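Local coordinates for lectin 2 (Agrocybe aegerita, PDB 4TQJ), which binds glycans that carry a non-reducing terminal N-acetylglucosamine, using a beta-propeller scaffold, at residues Arg128-Gly133 with Val141-Gly146; Ala177-Asn182 with Gly239-Ile244; Ala233-Asp238 with Ala309-Asp314. The protein carries 1 engineered substitution. One frame throughout, in Å; residues are numbered along the deposited sequence.

Contact 1 (Arg128-Gly133 with Val141-Gly146); sequences RADIIG and VSRNNG
Asn144 is gripped by three consecutive residues of the opposite segment, Arg128, Ala129 and Asp130. Its ND2 donates to Ala129 O (3.0 Å, 157° at the hydrogen); the oxygen lies in the amide plane, while ND2 stands above the plane of the Ala129 carbonyl. The backbone N of Asn144 donates to Asp130 OD1 at 3.0 Å, reaching it from above the carboxylate. With CG anti to the backbone N (chi1 -178°), the Asn144 amide is thrown across to the Arg128 chain, whose CG comes within 3.7 Å of Asn144 CG. The Arg128 guanidinium, turned 75° from the amide, makes three weak bonds across the contact: NE to Asn144 OD1 and O, NH2 to Asn144 O. Gly146 CA covers one guanidinium face, and Gly146 N donates to Asn144 OD1 at 3.1 Å, closing an Asx turn. Next along the beta hairpin of strands 130-134 and 139-142, Ile131 and Ser142 form an antiparallel hydrogen-bonded pair, Ser142 N to Ile131 O being 2.9 Å. Ile132 and Val141 follow as a non-hydrogen-bonded pair, with Ile132 CG1 4.0 Å from Val141 CG2; on the other face Ile131 and Ser142 touch Ile101 of the adjacent blade. In the second shell Arg124 forms a salt bridge to Asp130 OD2, and Thr66 O is a further acceptor for Asn144 ND2. A buried amide thus satisfied at both ends has its flip settled, and it carries the link between the two segments on by side-chain bonds past the Ile131-Ser142 pair.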
# COMPACT_ATOMS: atom_id res chain seq x y z
N ARG A 128 4.51 13.42 -10.15
CA ARG A 128 3.10 13.73 -10.12
C ARG A 128 2.62 13.92 -11.55
O ARG A 128 3.41 14.18 -12.45
CB ARG A 128 2.82 14.96 -9.24
CG ARG A 128 3.51 16.23 -9.68
CD ARG A 128 3.53 17.29 -8.56
NE ARG A 128 4.01 18.56 -9.10
CZ ARG A 128 5.25 19.01 -8.99
NH1 ARG A 128 6.14 18.32 -8.29
NH2 ARG A 128 5.59 20.16 -9.54
N ALA A 129 1.31 13.78 -11.76
CA ALA A 129 0.76 13.68 -13.12
C ALA A 129 0.43 15.02 -13.76
O ALA A 129 -0.32 15.82 -13.19
CB ALA A 129 -0.48 12.80 -13.10
N ASP A 130 0.98 15.26 -14.94
CA ASP A 130 0.52 16.37 -15.78
C ASP A 130 -0.79 16.00 -16.47
O ASP A 130 -1.16 14.82 -16.57
CB ASP A 130 1.57 16.72 -16.84
CG ASP A 130 2.82 17.36 -16.26
OD1 ASP A 130 2.91 17.45 -15.02
OD2 ASP A 130 3.72 17.74 -17.04
N ILE A 131 -1.49 17.00 -16.98
CA ILE A 131 -2.67 16.76 -17.78
C ILE A 131 -2.24 16.80 -19.23
O ILE A 131 -1.61 17.77 -19.69
CB ILE A 131 -3.73 17.83 -17.55
CG1 ILE A 131 -4.15 17.85 -16.08
CG2 ILE A 131 -4.93 17.56 -18.44
CD1 ILE A 131 -4.98 19.07 -15.72
N ILE A 132 -2.54 15.73 -19.96
CA ILE A 132 -2.23 15.70 -21.38
C ILE A 132 -3.47 15.33 -22.16
O ILE A 132 -4.09 14.30 -21.93
CB ILE A 132 -1.02 14.77 -21.69
CG1 ILE A 132 -0.80 14.63 -23.20
CG2 ILE A 132 -1.17 13.42 -21.05
CD1 ILE A 132 0.60 14.10 -23.52
N GLY A 133 -3.85 16.20 -23.09
CA GLY A 133 -5.06 15.97 -23.85
C GLY A 133 -4.80 16.01 -25.34
O GLY A 133 -4.09 16.88 -25.82
N VAL A 141 -0.98 20.28 -23.17
CA VAL A 141 -0.47 19.86 -21.87
C VAL A 141 -0.62 20.99 -20.84
O VAL A 141 -0.33 22.15 -21.13
CB VAL A 141 1.01 19.42 -21.95
CG1 VAL A 141 1.62 19.32 -20.56
CG2 VAL A 141 1.12 18.10 -22.67
N SER A 142 -1.09 20.64 -19.65
CA SER A 142 -1.00 21.56 -18.52
C SER A 142 -0.08 20.93 -17.50
O SER A 142 -0.37 19.86 -16.96
CB SER A 142 -2.36 21.87 -17.90
OG SER A 142 -2.19 22.26 -16.55
N ARG A 143 1.05 21.58 -17.26
CA ARG A 143 2.03 21.07 -16.33
C ARG A 143 1.49 21.14 -14.90
O ARG A 143 0.89 22.13 -14.48
CB ARG A 143 3.36 21.81 -16.48
CG ARG A 143 4.13 21.39 -17.74
CD ARG A 143 5.04 22.46 -18.31
NE ARG A 143 6.33 22.53 -17.64
CZ ARG A 143 7.49 22.79 -18.24
NH1 ARG A 143 7.54 22.97 -19.55
NH2 ARG A 143 8.61 22.84 -17.53
N ASN A 144 1.71 20.06 -14.15
CA ASN A 144 1.34 19.99 -12.75
C ASN A 144 2.44 20.62 -11.93
O ASN A 144 3.52 20.05 -11.78
CB ASN A 144 1.14 18.53 -12.33
CG ASN A 144 0.71 18.38 -10.88
OD1 ASN A 144 0.94 19.25 -10.05
ND2 ASN A 144 0.07 17.25 -10.57
N ASN A 145 2.18 21.81 -11.40
CA ASN A 145 3.21 22.59 -10.72
C ASN A 145 3.18 22.54 -9.21
O ASN A 145 3.65 23.46 -8.55
CB ASN A 145 3.16 24.04 -11.20
CG ASN A 145 3.66 24.18 -12.60
OD1 ASN A 145 4.63 23.53 -12.98
ND2 ASN A 145 3.00 25.02 -13.38
N GLY A 146 2.62 21.46 -8.67
CA GLY A 146 2.57 21.28 -7.23
C GLY A 146 1.42 22.01 -6.56
O GLY A 146 1.00 23.10 -7.00

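Contact 2 (Ala177-Asn182 with Gly239-Ile244)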
# COMPACT_ATOMS: atom_id res chain seq x y z
N ALA A 177 3.80 5.80 -24.21
CA ALA A 177 4.67 4.73 -23.78
C ALA A 177 6.11 5.15 -24.00
O ALA A 177 6.39 5.94 -24.88
CB ALA A 177 4.37 3.45 -24.56
N ASP A 178 7.02 4.60 -23.21
CA ASP A 178 8.43 4.85 -23.46
C ASP A 178 8.92 3.89 -24.52
O ASP A 178 9.11 2.70 -24.25
CB ASP A 178 9.25 4.68 -22.18
CG ASP A 178 10.70 5.09 -22.38
OD1 ASP A 178 11.01 5.65 -23.45
OD2 ASP A 178 11.51 4.86 -21.47
N VAL A 179 9.10 4.40 -25.74
CA VAL A 179 9.66 3.61 -26.83
C VAL A 179 11.11 4.03 -27.13
O VAL A 179 11.88 3.25 -27.68
CB VAL A 179 8.82 3.73 -28.12
CG1 VAL A 179 7.40 3.26 -27.88
CG2 VAL A 179 8.81 5.16 -28.62
N THR A 180 11.48 5.26 -26.77
CA THR A 180 12.84 5.73 -27.06
C THR A 180 13.86 5.19 -26.07
O THR A 180 15.06 5.19 -26.36
CB THR A 180 12.97 7.26 -27.03
OG1 THR A 180 12.71 7.74 -25.70
CG2 THR A 180 12.00 7.91 -28.02
N GLY A 181 13.40 4.75 -24.91
CA GLY A 181 14.28 4.21 -23.89
C GLY A 181 14.89 5.23 -22.94
O GLY A 181 15.91 4.95 -22.32
N ASN A 182 14.28 6.41 -22.82
CA ASN A 182 14.84 7.45 -21.94
C ASN A 182 14.05 7.62 -20.64
O ASN A 182 14.21 8.62 -19.94
CB ASN A 182 14.97 8.80 -22.66
CG ASN A 182 13.63 9.45 -22.93
OD1 ASN A 182 12.58 8.83 -22.78
ND2 ASN A 182 13.65 10.72 -23.34
N GLY A 239 12.78 -2.92 -21.12
CA GLY A 239 12.18 -1.73 -20.52
C GLY A 239 11.57 -0.75 -21.51
O GLY A 239 10.98 0.25 -21.09
N THR A 240 11.69 -1.02 -22.81
CA THR A 240 11.03 -0.20 -23.82
C THR A 240 9.83 -0.92 -24.43
O THR A 240 9.78 -2.17 -24.46
CB THR A 240 11.99 0.27 -24.96
OG1 THR A 240 12.38 -0.84 -25.76
CG2 THR A 240 13.24 0.94 -24.38
N ALA A 241 8.87 -0.14 -24.91
CA ALA A 241 7.62 -0.67 -25.45
C ALA A 241 7.75 -1.22 -26.88
O ALA A 241 8.17 -0.52 -27.80
CB ALA A 241 6.54 0.39 -25.39
N ASP A 242 7.38 -2.48 -27.04
CA ASP A 242 7.22 -3.08 -28.36
C ASP A 242 5.77 -2.95 -28.82
O ASP A 242 4.93 -2.45 -28.08
CB ASP A 242 7.66 -4.54 -28.31
CG ASP A 242 9.06 -4.66 -27.76
OD1 ASP A 242 10.01 -4.39 -28.51
OD2 ASP A 242 9.21 -4.98 -26.56
N ILE A 243 5.49 -3.38 -30.04
CA ILE A 243 4.14 -3.28 -30.56
C ILE A 243 3.59 -4.64 -30.94
O ILE A 243 4.28 -5.47 -31.52
CB ILE A 243 4.06 -2.30 -31.73
CG1 ILE A 243 4.30 -0.88 -31.21
CG2 ILE A 243 2.72 -2.39 -32.41
CD1 ILE A 243 4.39 0.14 -32.29
N ILE A 244 2.33 -4.88 -30.56
CA ILE A 244 1.68 -6.14 -30.86
C ILE A 244 0.21 -5.89 -31.16
O ILE A 244 -0.39 -4.98 -30.61
CB ILE A 244 1.86 -7.18 -29.72
CG1 ILE A 244 1.17 -8.51 -30.05
CG2 ILE A 244 1.37 -6.61 -28.38
CD1 ILE A 244 1.61 -9.68 -29.17
O HOH W 1 10.78 2.92 -19.36
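Asp178 O takes two groups of the facing segment: the N-H of Ala241 at 2.9 Å and 161°, and, as a longer contact, the CA-H of Thr240. This is a junction between adjacent blades of the beta-propeller. Segment 177-182 belongs to the loop that joins strands 173-177 and 186-190 of one blade, whereas 239-244 runs into strand 242-246 of the next, a region matched by an FG-GAP-like repeat, a family of the beta-propeller clan. Beside the bond apolar side chains meet. Ala241 CB reaches Ala177 CB at 3.8 Å and, at 3.9 Å, Val179 CG1, the branch that stands anti to the carbonyl carbon (chi1 -59°). Val179 also packs on Val188 and Ile197 of its own blade, and Ala177 on Val232 of the neighbouring one, so the Ala241 methyl sits where hydrophobic side chains of both blades converge. Farther along the loop, the Thr240 methyl CG2 rests 3.5 Å from Gly181 CA; Gly181, with phi at 87°, has no side chain to hold the two loops apart. The turn around Gly181 is shaped by Asp178, whose OD1 accepts from Gly181 N at 2.9 Å, from above the carboxylate plane, in an Asx motif; a weak bond from Asn182 N adds to it. Asp186 OD2 takes the backbone N-H groups of Val179 and Thr180, and Val179 O is met by Asn256 ND2 from the next blade. The second carboxylate oxygen, Asp178 OD2, accepts from Gly183 N and also reaches across through one water, which donates to Asp178 OD2 at 3.0 Å and to Gly239 O at 3.2 Å.

Contact 3 (Ala233-Asp238 with Ala309-Asp314)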
# COMPACT_ATOMS: atom_id res chain seq x y z
N ALA A 233 3.70 -2.51 -25.37
CA ALA A 233 4.05 -3.26 -24.17
C ALA A 233 5.45 -3.80 -24.34
O ALA A 233 5.85 -4.13 -25.45
CB ALA A 233 3.06 -4.42 -23.96
N ASP A 234 6.20 -3.89 -23.24
CA ASP A 234 7.52 -4.47 -23.31
C ASP A 234 7.42 -5.98 -23.43
O ASP A 234 6.98 -6.65 -22.49
CB ASP A 234 8.32 -4.12 -22.06
CG ASP A 234 9.77 -4.52 -22.18
OD1 ASP A 234 10.15 -5.01 -23.27
OD2 ASP A 234 10.53 -4.31 -21.21
N LEU A 235 7.84 -6.49 -24.58
CA LEU A 235 7.83 -7.92 -24.88
C LEU A 235 9.23 -8.55 -24.85
O LEU A 235 9.38 -9.74 -25.11
CB LEU A 235 7.22 -8.15 -26.27
CG LEU A 235 5.83 -7.53 -26.48
CD1 LEU A 235 5.29 -7.85 -27.89
CD2 LEU A 235 4.85 -7.98 -25.42
N THR A 236 10.25 -7.75 -24.55
CA THR A 236 11.62 -8.28 -24.53
C THR A 236 12.32 -8.10 -23.18
O THR A 236 13.36 -8.69 -22.93
CB THR A 236 12.48 -7.60 -25.57
OG1 THR A 236 12.55 -6.20 -25.27
CG2 THR A 236 11.87 -7.82 -26.96
N GLY A 237 11.74 -7.29 -22.30
CA GLY A 237 12.34 -7.08 -21.00
C GLY A 237 13.38 -5.99 -20.95
O GLY A 237 13.95 -5.74 -19.88
N ASP A 238 13.63 -5.32 -22.08
CA ASP A 238 14.60 -4.21 -22.10
C ASP A 238 14.04 -2.90 -21.55
O ASP A 238 14.74 -1.89 -21.53
CB ASP A 238 15.15 -3.98 -23.51
CG ASP A 238 14.22 -3.16 -24.39
OD1 ASP A 238 13.02 -3.06 -24.09
OD2 ASP A 238 14.70 -2.62 -25.40
N ALA A 309 -1.06 -17.12 -24.45
CA ALA A 309 0.19 -17.50 -25.10
C ALA A 309 1.31 -16.81 -24.34
O ALA A 309 1.31 -15.59 -24.21
CB ALA A 309 0.21 -17.10 -26.56
N LEU A 310 2.23 -17.60 -23.82
CA LEU A 310 3.34 -17.08 -23.04
C LEU A 310 4.55 -16.70 -23.90
O LEU A 310 4.96 -17.44 -24.79
CB LEU A 310 3.77 -18.08 -21.97
CG LEU A 310 2.71 -18.43 -20.92
CD1 LEU A 310 3.26 -19.50 -19.98
CD2 LEU A 310 2.25 -17.17 -20.15
N ASN A 311 5.11 -15.53 -23.59
CA ASN A 311 6.31 -14.99 -24.20
C ASN A 311 7.51 -15.81 -23.76
O ASN A 311 7.65 -16.09 -22.57
CB ASN A 311 6.47 -13.54 -23.72
CG ASN A 311 7.51 -12.75 -24.50
OD1 ASN A 311 8.54 -13.28 -24.90
ND2 ASN A 311 7.23 -11.46 -24.71
N ASN A 312 8.36 -16.20 -24.70
CA ASN A 312 9.54 -16.99 -24.37
C ASN A 312 10.55 -16.10 -23.62
O ASN A 312 11.49 -16.59 -22.98
CB ASN A 312 10.18 -17.60 -25.64
CG ASN A 312 9.32 -18.72 -26.23
OD1 ASN A 312 8.84 -19.59 -25.50
ND2 ASN A 312 9.12 -18.70 -27.55
N GLY A 313 10.33 -14.79 -23.70
CA GLY A 313 11.18 -13.82 -23.05
C GLY A 313 11.87 -12.89 -24.03
O GLY A 313 12.50 -11.91 -23.63
N ASP A 314 11.74 -13.18 -25.31
CA ASP A 314 12.47 -12.43 -26.34
C ASP A 314 11.53 -11.88 -27.44
O ASP A 314 11.98 -11.44 -28.50
CB ASP A 314 13.55 -13.32 -26.96
CG ASP A 314 12.97 -14.55 -27.63
OD1 ASP A 314 11.78 -14.84 -27.40
OD2 ASP A 314 13.70 -15.23 -28.39
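Thr236 and Asp314 bring their CA atoms to 4.6 Å where two loops meet without any backbone hydrogen bond between them. One side-chain bond crosses instead: Asn311 ND2 donates to Leu235 O at 2.8 Å, with the N-H bent to 147° and the oxygen tilted 22° from the amide plane. CG of Asn311 stands anti to its backbone N (chi1 -168°), which carries the amide over to the Leu235 carbonyl. The other end of that amide holds its own loop, OD1 accepting from Gly313 N in an Asx turn and also from Gly315 N. Asn311 ND2 has a second acceptor in Gly296 O. Lesser contacts flank the bond: Leu235 CB lies 3.7 Å from Asn311 ND2, and Thr236 CG2 is 3.9 Å from Asp314 O. On the opposing loop, Asp234 OD1 receives Thr236 N at 3.0 Å and Gly237 N at 2.9 Å, both from the same face of the carboxylate, fixing the turn that presents Leu235 O. Loop 233-238 links strands 230-233 and 242-246 of one blade, with Leu235 packed on Ile244; loop 309-314 links strands 306-309 and 321-324 of the next blade, so the Asn311 amide ties the loops of two neighbouring blades together.

Contact 1 lies within one blade, a largely buried hairpin with true strand pairing, whereas contacts 2 and 3 join successive blades through loops. Contact 2 is mostly buried and combines a backbone bond with small apolar side chains; contact 3 is only partly buried and rests on a side-chain amide. These two touch: Ala233 pairs with Asp242, and Asp234 OD2 probably accepts from Gly239 N at 2.7 Å, so the 230-246 hairpin meets a neighbouring blade on either side. Contact 1 lies farther round, about 21 Å from contact 2 between centres. An asparagine recurs: Asn144, Asn256 and Asn311 each give ND2 to a loop carbonyl of the preceding blade.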